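Local coordinates for protein UDP-glucose 4-epimerase (Brucella ovis, PDB 4WOK) that probably interconverts UDP-glucose and UDP-galactose as an NAD-dependent epimerase of the Rossmann-fold epimerase/dehydratase family, here with NAD bound, at residues Gly277-Arg282 and Thr321-Ala326. The protein carries 2 engineered substitutions. Residues are numbered along the deposited sequence; the frame is centred on the assembly and turned at random.
Sequences GRLTGR and TIIRTA
Leu279 reaches across to two neighbouring residues of helix 319-326 at once, one methyl for each. CD1 of Leu279 lies 3.6 Å from CG2 of Ile323 and nearly as close to that residue's CB, so the leucine meets the beta-branched base of the isoleucine rather than the end of its longer arm. The torsions of Ile323 account for this: with CG1 beside the backbone N (chi1 -65°), CG2 is left to face the leucine while CD1 leads away. Ile323 also packs against Ile276 of helix 269-280 and against Ile201 and Met205 of helix 200-209.

The second methyl, CD2 of Leu279, sits over one face of the Arg324 guanidinium, 3.3 Å from NH2 and only slightly farther from CZ, and the two side chains cross at about a right angle. Arg324 leaves its helix with CG anti to the backbone N (chi1 -153°) and bends at chi3, which swings the planar group over toward the leucine. NH2 also has a weak, long ion pair with Asp320, one turn back on the same helix. The nearest CA atoms, those of Leu279 and Arg324, are 7.0 Å apart, and the segments bury 177 Å² in all.

Helix 269-280 ends just past Leu279, at Thr280: Gly281 departs from helical geometry with positive phi, and Thr280 OG1 accepts from N of Arg282 in an ST turn. The contact joins the C-terminal end of helix 269-280 to helix 319-326, late in the chain, and the side chain of Ile323 lies about 13 Å from the bound zinc ion. No hydrogen bond crosses it; its chemistry is dispersion between a buried aliphatic pair, bordered by an exposed guanidinium that offers leucine its flat face.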
loop_
_atom_site.group_PDB
_atom_site.type_symbol
_atom_site.label_atom_id
_atom_site.label_comp_id
_atom_site.label_asym_id
_atom_site.label_seq_id
_atom_site.Cartn_x
_atom_site.Cartn_y
_atom_site.Cartn_z
ATOM N N GLY A 277 24.243 -0.039 -2.256
ATOM C CA GLY A 277 25.659 0.282 -2.353
ATOM C C GLY A 277 26.151 0.152 -3.783
ATOM O O GLY A 277 26.898 0.991 -4.289
ATOM N N ARG A 278 25.697 -0.906 -4.438
ATOM C CA ARG A 278 26.075 -1.211 -5.812
ATOM C C ARG A 278 25.557 -0.190 -6.824
ATOM O O ARG A 278 26.304 0.277 -7.679
ATOM C CB ARG A 278 25.561 -2.599 -6.175
ATOM C CG ARG A 278 25.996 -3.113 -7.524
ATOM C CD ARG A 278 25.304 -4.434 -7.807
ATOM N NE ARG A 278 25.196 -5.240 -6.592
ATOM C CZ ARG A 278 24.055 -5.719 -6.104
ATOM N NH1 ARG A 278 22.907 -5.487 -6.732
ATOM N NH2 ARG A 278 24.065 -6.437 -4.988
ATOM N N LEU A 279 24.276 0.157 -6.732
ATOM C CA LEU A 279 23.657 1.016 -7.736
ATOM C C LEU A 279 23.902 2.501 -7.498
ATOM O O LEU A 279 23.795 3.308 -8.422
ATOM C CB LEU A 279 22.149 0.756 -7.787
ATOM C CG LEU A 279 21.739 -0.609 -8.338
ATOM C CD1 LEU A 279 20.279 -0.915 -8.010
ATOM C CD2 LEU A 279 21.967 -0.648 -9.839
ATOM N N THR A 280 24.214 2.870 -6.259
ATOM C CA THR A 280 24.374 4.283 -5.929
ATOM C C THR A 280 25.805 4.639 -5.537
ATOM O O THR A 280 26.155 5.816 -5.467
ATOM C CB THR A 280 23.441 4.699 -4.790
ATOM O OG1 THR A 280 23.958 4.205 -3.553
ATOM C CG2 THR A 280 22.060 4.127 -5.020
ATOM N N GLY A 281 26.624 3.622 -5.285
ATOM C CA GLY A 281 28.014 3.839 -4.914
ATOM C C GLY A 281 28.182 4.323 -3.486
ATOM O O GLY A 281 29.277 4.682 -3.063
ATOM N N ARG A 282 27.090 4.347 -2.733
ATOM C CA ARG A 282 27.168 4.782 -1.349
ATOM C C ARG A 282 26.673 3.674 -0.437
ATOM O O ARG A 282 25.604 3.120 -0.655
ATOM C CB ARG A 282 26.373 6.068 -1.156
ATOM C CG ARG A 282 26.860 7.168 -2.079
ATOM C CD ARG A 282 26.268 8.513 -1.732
ATOM N NE ARG A 282 26.741 8.995 -0.438
ATOM C CZ ARG A 282 26.481 10.208 0.039
ATOM N NH1 ARG A 282 25.756 11.058 -0.679
ATOM N NH2 ARG A 282 26.941 10.570 1.231
ATOM N N THR A 321 14.968 -2.539 -10.115
ATOM C CA THR A 321 14.051 -1.466 -10.509
ATOM C C THR A 321 13.530 -0.698 -9.293
ATOM O O THR A 321 13.446 0.532 -9.305
ATOM C CB THR A 321 12.857 -2.015 -11.308
ATOM O OG1 THR A 321 13.345 -2.612 -12.515
ATOM C CG2 THR A 321 11.887 -0.900 -11.661
ATOM N N ILE A 322 13.192 -1.430 -8.241
ATOM C CA ILE A 322 12.746 -0.798 -6.999
ATOM C C ILE A 322 13.820 0.161 -6.501
ATOM O O ILE A 322 13.541 1.327 -6.221
ATOM C CB ILE A 322 12.429 -1.848 -5.924
ATOM C CG1 ILE A 322 11.141 -2.589 -6.287
ATOM C CG2 ILE A 322 12.359 -1.211 -4.549
ATOM C CD1 ILE A 322 10.850 -3.787 -5.410
ATOM N N ILE A 323 15.062 -0.316 -6.437
ATOM C CA ILE A 323 16.131 0.517 -5.896
ATOM C C ILE A 323 16.429 1.704 -6.792
ATOM O O ILE A 323 16.514 2.838 -6.331
ATOM C CB ILE A 323 17.428 -0.273 -5.697
ATOM C CG1 ILE A 323 17.228 -1.355 -4.633
ATOM C CG2 ILE A 323 18.542 0.678 -5.304
ATOM C CD1 ILE A 323 16.655 -0.835 -3.339
ATOM N N ARG A 324 16.592 1.428 -8.081
ATOM C CA ARG A 324 16.933 2.451 -9.056
ATOM C C ARG A 324 15.904 3.595 -9.109
ATOM O O ARG A 324 16.266 4.768 -9.240
ATOM C CB ARG A 324 17.069 1.805 -10.433
ATOM C CG ARG A 324 17.984 2.530 -11.384
ATOM C CD ARG A 324 18.044 1.813 -12.725
ATOM N NE ARG A 324 18.573 0.458 -12.599
ATOM C CZ ARG A 324 19.856 0.142 -12.751
ATOM N NH1 ARG A 324 20.748 1.084 -13.035
ATOM N NH2 ARG A 324 20.248 -1.118 -12.623
ATOM N N THR A 325 14.622 3.270 -9.002
ATOM C CA THR A 325 13.613 4.318 -9.142
ATOM C C THR A 325 13.408 5.094 -7.846
ATOM O O THR A 325 13.037 6.262 -7.881
ATOM C CB THR A 325 12.257 3.750 -9.638
ATOM O OG1 THR A 325 11.783 2.737 -8.744
ATOM C CG2 THR A 325 12.439 3.145 -11.008
ATOM N N ALA A 326 13.671 4.466 -6.705
ATOM C CA ALA A 326 13.502 5.155 -5.425
ATOM C C ALA A 326 14.698 6.044 -5.080
ATOM O O ALA A 326 14.535 7.142 -4.551
ATOM C CB ALA A 326 13.264 4.148 -4.313
#